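Local coordinates for acyl-coa oxidase (Arabidopsis thaliana, PDB 1W07), which oxidises long- and medium-chain acyl-CoAs to 2-trans-enoyl-CoAs in the peroxisome, using bound FAD and passing the electrons to oxygen to give hydrogen peroxide, at residues 45-53 against 67-75; 94-102 against 232-240. The protein carries 1 engineered substitution. All coordinates share one frame; numbering follows the deposited sequence.

Interaction 1 (45-53 against 67-75); sequences DPVFEKSNR and RKCAHAFKR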
loop_
_atom_site.group_PDB
_atom_site.type_symbol
_atom_site.label_atom_id
_atom_site.label_comp_id
_atom_site.label_asym_id
_atom_site.label_seq_id
_atom_site.Cartn_x
_atom_site.Cartn_y
_atom_site.Cartn_z
ATOM N N ASP B 45 10.679 -8.792 -28.908
ATOM C CA ASP B 45 9.777 -8.128 -29.875
ATOM C C ASP B 45 9.537 -6.655 -29.515
ATOM O O ASP B 45 8.986 -6.346 -28.464
ATOM C CB ASP B 45 8.435 -8.864 -29.941
ATOM C CG ASP B 45 7.617 -8.513 -31.185
ATOM O OD1 ASP B 45 7.664 -7.347 -31.638
ATOM O OD2 ASP B 45 6.899 -9.402 -31.697
ATOM N N PRO B 46 9.937 -5.728 -30.397
ATOM C CA PRO B 46 9.766 -4.286 -30.171
ATOM C C PRO B 46 8.327 -3.869 -29.872
ATOM O O PRO B 46 8.086 -2.949 -29.097
ATOM C CB PRO B 46 10.272 -3.670 -31.474
ATOM C CG PRO B 46 11.281 -4.664 -31.948
ATOM C CD PRO B 46 10.597 -5.974 -31.692
ATOM N N VAL B 47 7.366 -4.542 -30.499
ATOM C CA VAL B 47 5.956 -4.210 -30.302
ATOM C C VAL B 47 5.546 -4.403 -28.836
ATOM O O VAL B 47 4.614 -3.748 -28.356
ATOM C CB VAL B 47 5.032 -5.087 -31.217
ATOM C CG1 VAL B 47 3.565 -4.727 -30.992
ATOM C CG2 VAL B 47 5.410 -4.892 -32.693
ATOM N N PHE B 48 6.248 -5.281 -28.120
ATOM C CA PHE B 48 5.903 -5.565 -26.725
ATOM C C PHE B 48 6.663 -4.763 -25.674
ATOM O O PHE B 48 6.729 -5.149 -24.507
ATOM C CB PHE B 48 6.057 -7.064 -26.459
ATOM C CG PHE B 48 5.111 -7.930 -27.262
ATOM C CD1 PHE B 48 5.494 -9.208 -27.676
ATOM C CD2 PHE B 48 3.833 -7.476 -27.592
ATOM C CE1 PHE B 48 4.621 -10.022 -28.406
ATOM C CE2 PHE B 48 2.946 -8.284 -28.325
ATOM C CZ PHE B 48 3.342 -9.559 -28.732
ATOM N N GLU B 49 7.227 -3.640 -26.100
ATOM C CA GLU B 49 7.941 -2.760 -25.196
ATOM C C GLU B 49 6.933 -2.217 -24.194
ATOM O O GLU B 49 5.795 -1.920 -24.566
ATOM C CB GLU B 49 8.562 -1.599 -25.985
ATOM C CG GLU B 49 9.111 -0.490 -25.106
ATOM C CD GLU B 49 9.569 0.716 -25.905
ATOM O OE1 GLU B 49 8.862 1.105 -26.862
ATOM O OE2 GLU B 49 10.624 1.292 -25.559
ATOM N N LYS B 50 7.334 -2.088 -22.932
ATOM C CA LYS B 50 6.421 -1.554 -21.926
ATOM C C LYS B 50 7.088 -0.692 -20.861
ATOM O O LYS B 50 6.437 -0.310 -19.894
ATOM C CB LYS B 50 5.652 -2.681 -21.226
ATOM C CG LYS B 50 6.442 -3.404 -20.143
ATOM C CD LYS B 50 6.803 -4.821 -20.550
ATOM C CE LYS B 50 6.194 -5.876 -19.599
ATOM N NZ LYS B 50 6.674 -5.945 -18.168
ATOM N N SER B 51 8.375 -0.384 -21.022
ATOM C CA SER B 51 9.080 0.450 -20.039
ATOM C C SER B 51 8.742 1.929 -20.235
ATOM O O SER B 51 9.095 2.767 -19.404
ATOM C CB SER B 51 10.599 0.250 -20.152
ATOM O OG SER B 51 11.089 0.692 -21.407
ATOM N N ASN B 52 8.052 2.239 -21.332
ATOM C CA ASN B 52 7.664 3.614 -21.663
ATOM C C ASN B 52 6.171 3.822 -21.390
ATOM O O ASN B 52 5.608 4.886 -21.659
ATOM C CB ASN B 52 7.953 3.886 -23.147
ATOM C CG ASN B 52 6.974 3.175 -24.078
ATOM O OD1 ASN B 52 6.608 2.023 -23.847
ATOM N ND2 ASN B 52 6.561 3.858 -25.145
ATOM N N ARG B 53 5.554 2.786 -20.835
ATOM C CA ARG B 53 4.133 2.772 -20.542
ATOM C C ARG B 53 3.644 3.975 -19.730
ATOM O O ARG B 53 2.555 4.496 -19.985
ATOM C CB ARG B 53 3.797 1.460 -19.832
ATOM C CG ARG B 53 2.332 1.155 -19.711
ATOM C CD ARG B 53 2.144 -0.103 -18.883
ATOM N NE ARG B 53 2.363 -1.324 -19.640
ATOM C CZ ARG B 53 2.555 -2.518 -19.086
ATOM N NH1 ARG B 53 2.575 -2.638 -17.769
ATOM N NH2 ARG B 53 2.698 -3.597 -19.848
ATOM N N ARG B 67 -2.992 -2.512 -30.288
ATOM C CA ARG B 67 -1.927 -2.926 -31.194
ATOM C C ARG B 67 -1.243 -4.193 -30.695
ATOM O O ARG B 67 -1.048 -5.143 -31.458
ATOM C CB ARG B 67 -0.872 -1.830 -31.336
ATOM C CG ARG B 67 0.184 -2.162 -32.389
ATOM C CD ARG B 67 1.331 -1.167 -32.362
ATOM N NE ARG B 67 2.250 -1.401 -33.467
ATOM C CZ ARG B 67 3.546 -1.103 -33.435
ATOM N NH1 ARG B 67 4.086 -0.560 -32.346
ATOM N NH2 ARG B 67 4.308 -1.355 -34.493
ATOM N N LYS B 68 -0.859 -4.202 -29.419
ATOM C CA LYS B 68 -0.181 -5.368 -28.841
ATOM C C LYS B 68 -1.054 -6.613 -28.918
ATOM O O LYS B 68 -0.552 -7.702 -29.170
ATOM C CB LYS B 68 0.200 -5.124 -27.374
ATOM C CG LYS B 68 1.313 -4.101 -27.171
ATOM C CD LYS B 68 1.661 -3.937 -25.686
ATOM C CE LYS B 68 2.867 -3.012 -25.520
ATOM N NZ LYS B 68 3.236 -2.743 -24.101
ATOM N N CYS B 69 -2.355 -6.463 -28.699
ATOM C CA CYS B 69 -3.228 -7.624 -28.754
ATOM C C CYS B 69 -3.339 -8.159 -30.184
ATOM O O CYS B 69 -3.347 -9.369 -30.402
ATOM C CB CYS B 69 -4.617 -7.279 -28.209
ATOM S SG CYS B 69 -4.678 -6.990 -26.422
ATOM N N ALA B 70 -3.417 -7.252 -31.151
ATOM C CA ALA B 70 -3.530 -7.634 -32.554
ATOM C C ALA B 70 -2.241 -8.319 -32.999
ATOM O O ALA B 70 -2.264 -9.313 -33.730
ATOM C CB ALA B 70 -3.797 -6.403 -33.410
ATOM N N HIS B 71 -1.117 -7.783 -32.548
ATOM C CA HIS B 71 0.166 -8.351 -32.897
ATOM C C HIS B 71 0.268 -9.752 -32.303
ATOM O O HIS B 71 0.840 -10.654 -32.911
ATOM C CB HIS B 71 1.290 -7.452 -32.376
ATOM C CG HIS B 71 2.655 -7.887 -32.799
ATOM N ND1 HIS B 71 3.091 -7.825 -34.106
ATOM C CD2 HIS B 71 3.678 -8.418 -32.089
ATOM C CE1 HIS B 71 4.325 -8.293 -34.181
ATOM N NE2 HIS B 71 4.705 -8.662 -32.970
ATOM N N ALA B 72 -0.307 -9.927 -31.115
ATOM C CA ALA B 72 -0.307 -11.221 -30.425
ATOM C C ALA B 72 -1.056 -12.248 -31.259
ATOM O O ALA B 72 -0.579 -13.364 -31.448
ATOM C CB ALA B 72 -0.976 -11.092 -29.063
ATOM N N PHE B 73 -2.236 -11.870 -31.741
ATOM C CA PHE B 73 -3.042 -12.758 -32.573
ATOM C C PHE B 73 -2.207 -13.183 -33.776
ATOM O O PHE B 73 -2.163 -14.362 -34.120
ATOM C CB PHE B 73 -4.303 -12.037 -33.065
ATOM C CG PHE B 73 -5.215 -11.576 -31.962
ATOM C CD1 PHE B 73 -6.007 -10.440 -32.129
ATOM C CD2 PHE B 73 -5.290 -12.273 -30.761
ATOM C CE1 PHE B 73 -6.859 -10.005 -31.113
ATOM C CE2 PHE B 73 -6.142 -11.843 -29.737
ATOM C CZ PHE B 73 -6.924 -10.712 -29.915
ATOM N N LYS B 74 -1.550 -12.212 -34.409
ATOM C CA LYS B 74 -0.706 -12.468 -35.570
ATOM C C LYS B 74 0.417 -13.447 -35.263
ATOM O O LYS B 74 0.639 -14.405 -36.008
ATOM C CB LYS B 74 -0.100 -11.162 -36.082
ATOM C CG LYS B 74 -1.091 -10.260 -36.789
ATOM C CD LYS B 74 -1.209 -10.610 -38.267
ATOM C CE LYS B 74 0.066 -10.240 -39.024
ATOM N NZ LYS B 74 -0.035 -10.487 -40.493
ATOM N N ARG B 75 1.124 -13.207 -34.162
ATOM C CA ARG B 75 2.235 -14.070 -33.776
ATOM C C ARG B 75 1.793 -15.489 -33.481
ATOM O O ARG B 75 2.484 -16.440 -33.834
ATOM C CB ARG B 75 2.969 -13.488 -32.559
ATOM C CG ARG B 75 3.519 -12.090 -32.789
ATOM C CD ARG B 75 4.441 -12.050 -33.999
ATOM N NE ARG B 75 5.686 -12.765 -33.743
ATOM C CZ ARG B 75 6.395 -13.385 -34.681
ATOM N NH1 ARG B 75 5.986 -13.379 -35.946
ATOM N NH2 ARG B 75 7.510 -14.023 -34.351
HETATM O O HOH W 1 4.080 -5.419 -23.511
#
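D45 and H71 reach toward each other from opposite directions: NE2 of H71 gives its hydrogen to OD2 of D45 at 2.6 Å, with an N-H...O angle of 155°. The carboxylate and imidazole planes are nearly perpendicular, 86° apart, and OD2 sits at the ring edge, close to the ring plane, receiving NE2 on its syn side. OD1 accepts the backbone N of V47 at 3.0 Å in an Asx turn, which fixes how the carboxylate is rotated; aspartate suits the place by serving both partners. V47 covers one face of H71, its CG2 poised 3.8 Å from the ring centroid and nearly on the normal, a CH-pi contact suited to a compact branched residue; CG of R75 lies over the opposite face. The edge of H71, at CD2, is turned toward the face of F48 in an offset edge-to-face pair, centroids 5.3 Å apart. K68 runs extended beyond CG alongside the loop, its methylenes passing O of V47, and NZ donates to O of E49 at 2.7 Å from above the carbonyl plane. A water joins NZ to O of F48, so three acceptors, O of E49, the water and OE1 of Q95, surround the ammonium, which probably helps it tolerate the nearby guanidinium of R53. An alanine in place of D45 would probably leave NE2 of H71 without its acceptor and the imidazole freer to turn between V47 and R75. The contact closes the loop after helix 29-43 onto helix 58-78. Its chemistry implies a histidine whose protonated form the carboxylate would probably stabilise, although R75, salt-bridged to E78, brings NE to 4.1 Å from OD2 of D45 with no N-H aimed at it, and its charge would probably offset part of the carboxylate's effect.

Interaction 2 (94-102 against 232-240); sequences DQPAYVDLH and GAYNSMDNG
The backbones come closest at A97 and M237, whose CA atoms lie 4.7 Å apart where the loop leading into helix 98-113 passes the turn-rich chain before strand 240-244. Here S236 OG donates to O of P96 at 2.6 Å, in the carbonyl plane and on a lone pair. With OG set between its own backbone N and carbonyl carbon (chi1 51°), the small serine places its hydroxyl directly against the neighbouring chain. P96, rigid and apolar, lays CB over the centre of the Y234 ring, 4.2 Å from the centroid, in a CH-pi contact. M237 bends at chi2 and chi3 (75° and 77°), curling its thioether over A97, so that CE sits 3.3 Å from O of A97 and 3.4 Å from CD2 of L101; an unbranched, flexible chain suits this path. A97 N is bonded to OD2 of D100, met from above the carboxylate plane, and O of A97 accepts from D100 N, which ties down the start of the helix. A water bridges N of Y98, O of S236 and OD2 of D238, while OD1 of D238 takes the backbone N of K181. The contact thus joins the N-terminal helical domain to the middle beta domain beside the FAD, which touches L101, Y234 and N239; helix 58-78 packs against A97 and S236, helix 410-417 meets P96 and Y234, and the segment runs into strand 240-244 at G240.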
loop_
_atom_site.group_PDB
_atom_site.type_symbol
_atom_site.label_atom_id
_atom_site.label_comp_id
_atom_site.label_asym_id
_atom_site.label_seq_id
_atom_site.Cartn_x
_atom_site.Cartn_y
_atom_site.Cartn_z
ATOM N N ASP B 94 2.362 -8.962 -20.461
ATOM C CA ASP B 94 2.104 -8.269 -19.207
ATOM C C ASP B 94 1.327 -6.958 -19.312
ATOM O O ASP B 94 1.739 -5.932 -18.772
ATOM C CB ASP B 94 3.460 -8.028 -18.544
ATOM C CG ASP B 94 3.343 -7.605 -17.100
ATOM O OD1 ASP B 94 4.176 -6.790 -16.663
ATOM O OD2 ASP B 94 2.439 -8.102 -16.400
ATOM N N GLN B 95 0.199 -6.977 -20.014
ATOM C CA GLN B 95 -0.569 -5.752 -20.149
ATOM C C GLN B 95 -2.065 -6.001 -20.107
ATOM O O GLN B 95 -2.644 -6.546 -21.039
ATOM C CB GLN B 95 -0.172 -5.031 -21.444
ATOM C CG GLN B 95 -0.782 -3.632 -21.583
ATOM C CD GLN B 95 0.118 -2.671 -22.339
ATOM O OE1 GLN B 95 1.326 -2.614 -22.095
ATOM N NE2 GLN B 95 -0.465 -1.892 -23.242
ATOM N N PRO B 96 -2.716 -5.610 -19.001
ATOM C CA PRO B 96 -4.160 -5.790 -18.825
ATOM C C PRO B 96 -4.900 -5.329 -20.082
ATOM O O PRO B 96 -4.715 -4.195 -20.536
ATOM C CB PRO B 96 -4.461 -4.914 -17.614
ATOM C CG PRO B 96 -3.199 -5.079 -16.787
ATOM C CD PRO B 96 -2.118 -4.935 -17.827
ATOM N N ALA B 97 -5.739 -6.202 -20.631
ATOM C CA ALA B 97 -6.454 -5.887 -21.861
ATOM C C ALA B 97 -7.720 -6.723 -21.978
ATOM O O ALA B 97 -7.868 -7.750 -21.315
ATOM C CB ALA B 97 -5.541 -6.146 -23.066
ATOM N N TYR B 98 -8.626 -6.281 -22.840
ATOM C CA TYR B 98 -9.901 -6.947 -23.048
ATOM C C TYR B 98 -9.752 -8.435 -23.297
ATOM O O TYR B 98 -10.618 -9.226 -22.923
ATOM C CB TYR B 98 -10.638 -6.302 -24.223
ATOM C CG TYR B 98 -9.997 -6.577 -25.558
ATOM C CD1 TYR B 98 -10.378 -7.681 -26.320
ATOM C CD2 TYR B 98 -9.021 -5.731 -26.070
ATOM C CE1 TYR B 98 -9.810 -7.930 -27.561
ATOM C CE2 TYR B 98 -8.439 -5.970 -27.308
ATOM C CZ TYR B 98 -8.835 -7.060 -28.051
ATOM O OH TYR B 98 -8.273 -7.277 -29.287
ATOM N N VAL B 99 -8.652 -8.805 -23.938
ATOM C CA VAL B 99 -8.381 -10.196 -24.251
ATOM C C VAL B 99 -8.415 -11.077 -22.998
ATOM O O VAL B 99 -8.826 -12.238 -23.062
ATOM C CB VAL B 99 -6.996 -10.352 -24.934
ATOM C CG1 VAL B 99 -6.642 -11.814 -25.081
ATOM C CG2 VAL B 99 -7.018 -9.694 -26.308
ATOM N N ASP B 100 -7.998 -10.533 -21.858
ATOM C CA ASP B 100 -7.981 -11.319 -20.636
ATOM C C ASP B 100 -9.384 -11.747 -20.219
ATOM O O ASP B 100 -9.583 -12.869 -19.741
ATOM C CB ASP B 100 -7.325 -10.539 -19.487
ATOM C CG ASP B 100 -5.952 -9.988 -19.850
ATOM O OD1 ASP B 100 -5.218 -10.643 -20.623
ATOM O OD2 ASP B 100 -5.599 -8.898 -19.344
ATOM N N LEU B 101 -10.355 -10.855 -20.394
ATOM C CA LEU B 101 -11.727 -11.163 -20.008
ATOM C C LEU B 101 -12.423 -12.042 -21.033
ATOM O O LEU B 101 -13.254 -12.876 -20.679
ATOM C CB LEU B 101 -12.528 -9.877 -19.784
ATOM C CG LEU B 101 -12.314 -9.137 -18.460
ATOM C CD1 LEU B 101 -12.588 -10.084 -17.304
ATOM C CD2 LEU B 101 -10.896 -8.595 -18.361
ATOM N N HIS B 102 -12.086 -11.850 -22.301
ATOM C CA HIS B 102 -12.656 -12.648 -23.372
ATOM C C HIS B 102 -12.354 -14.131 -23.127
ATOM O O HIS B 102 -13.259 -14.961 -23.098
ATOM C CB HIS B 102 -12.051 -12.229 -24.704
ATOM C CG HIS B 102 -12.552 -13.021 -25.865
ATOM N ND1 HIS B 102 -13.805 -12.833 -26.407
ATOM C CD2 HIS B 102 -11.977 -14.018 -26.580
ATOM C CE1 HIS B 102 -13.978 -13.675 -27.411
ATOM N NE2 HIS B 102 -12.884 -14.408 -27.536
ATOM N N GLY B 232 -0.193 3.722 -15.904
ATOM C CA GLY B 232 -0.177 2.513 -16.705
ATOM C C GLY B 232 -1.101 1.528 -16.009
ATOM O O GLY B 232 -2.300 1.780 -15.870
ATOM N N ALA B 233 -0.542 0.406 -15.569
ATOM C CA ALA B 233 -1.292 -0.618 -14.857
ATOM C C ALA B 233 -2.590 -1.044 -15.552
ATOM O O ALA B 233 -2.571 -1.481 -16.699
ATOM C CB ALA B 233 -1.576 -0.127 -13.418
ATOM N N TYR B 234 -3.718 -0.930 -14.854
ATOM C CA TYR B 234 -4.994 -1.336 -15.431
ATOM C C TYR B 234 -5.593 -0.278 -16.350
ATOM O O TYR B 234 -6.689 -0.465 -16.880
ATOM C CB TYR B 234 -6.005 -1.659 -14.321
ATOM C CG TYR B 234 -6.297 -3.133 -14.140
ATOM C CD1 TYR B 234 -5.444 -3.952 -13.396
ATOM C CD2 TYR B 234 -7.430 -3.712 -14.718
ATOM C CE1 TYR B 234 -5.715 -5.312 -13.233
ATOM C CE2 TYR B 234 -7.707 -5.071 -14.561
ATOM C CZ TYR B 234 -6.841 -5.863 -13.814
ATOM O OH TYR B 234 -7.105 -7.198 -13.634
ATOM N N ASN B 235 -4.887 0.826 -16.560
ATOM C CA ASN B 235 -5.436 1.862 -17.413
ATOM C C ASN B 235 -5.409 1.509 -18.896
ATOM O O ASN B 235 -5.954 2.236 -19.728
ATOM C CB ASN B 235 -4.762 3.189 -17.113
ATOM C CG ASN B 235 -5.267 3.783 -15.811
ATOM O OD1 ASN B 235 -6.461 4.041 -15.665
ATOM N ND2 ASN B 235 -4.369 3.985 -14.857
ATOM N N SER B 236 -4.803 0.369 -19.218
ATOM C CA SER B 236 -4.764 -0.118 -20.590
ATOM C C SER B 236 -6.053 -0.922 -20.795
ATOM O O SER B 236 -6.418 -1.258 -21.926
ATOM C CB SER B 236 -3.560 -1.030 -20.800
ATOM O OG SER B 236 -3.514 -2.037 -19.810
ATOM N N MET B 237 -6.727 -1.235 -19.687
ATOM C CA MET B 237 -7.971 -1.997 -19.711
ATOM C C MET B 237 -9.141 -1.037 -19.816
ATOM O O MET B 237 -9.183 -0.013 -19.127
ATOM C CB MET B 237 -8.117 -2.830 -18.428
ATOM C CG MET B 237 -9.417 -3.656 -18.298
ATOM S SD MET B 237 -9.441 -5.140 -19.361
ATOM C CE MET B 237 -8.365 -6.279 -18.455
ATOM N N ASP B 238 -10.087 -1.355 -20.692
ATOM C CA ASP B 238 -11.261 -0.511 -20.837
ATOM C C ASP B 238 -12.398 -1.019 -19.958
ATOM O O ASP B 238 -13.323 -1.673 -20.445
ATOM C CB ASP B 238 -11.723 -0.450 -22.303
ATOM C CG ASP B 238 -11.916 -1.819 -22.914
ATOM O OD1 ASP B 238 -12.927 -2.010 -23.625
ATOM O OD2 ASP B 238 -11.056 -2.707 -22.704
ATOM N N ASN B 239 -12.314 -0.734 -18.657
ATOM C CA ASN B 239 -13.374 -1.138 -17.738
ATOM C C ASN B 239 -14.525 -0.192 -18.022
ATOM O O ASN B 239 -14.335 1.029 -18.117
ATOM C CB ASN B 239 -12.919 -1.022 -16.278
ATOM C CG ASN B 239 -11.816 -2.005 -15.942
ATOM O OD1 ASN B 239 -10.640 -1.655 -15.946
ATOM N ND2 ASN B 239 -12.195 -3.256 -15.684
ATOM N N GLY B 240 -15.723 -0.731 -18.181
ATOM C CA GLY B 240 -16.796 0.168 -18.531
ATOM C C GLY B 240 -18.104 0.083 -17.806
ATOM O O GLY B 240 -18.266 -0.637 -16.820
HETATM O O HOH W 2 -8.525 -3.319 -23.326
#

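Interactions 1 and 2 adjoin, their centres 14 Å apart, and helix 58-78 passes from one to the other. K68 NZ reaches Q95 OE1 at 2.8 Å and R53 NH2 reaches D94 O at 2.7 Å, both probable hydrogen bonds, while NZ of K50, from interaction 1, forms a salt bridge with OD1 of D94, from interaction 2. On another side of the helix, C69 SG packs against A97 CB at 3.6 Å. The loop 45-53 is thereby coupled to the chain entering helix 98-113. Interaction 2 alone borders the cofactor, with the side chain of L101 about 4 Å from FAD; interaction 1 lies away from the annotated sites. Both contacts also touch the second subunit of the homodimer.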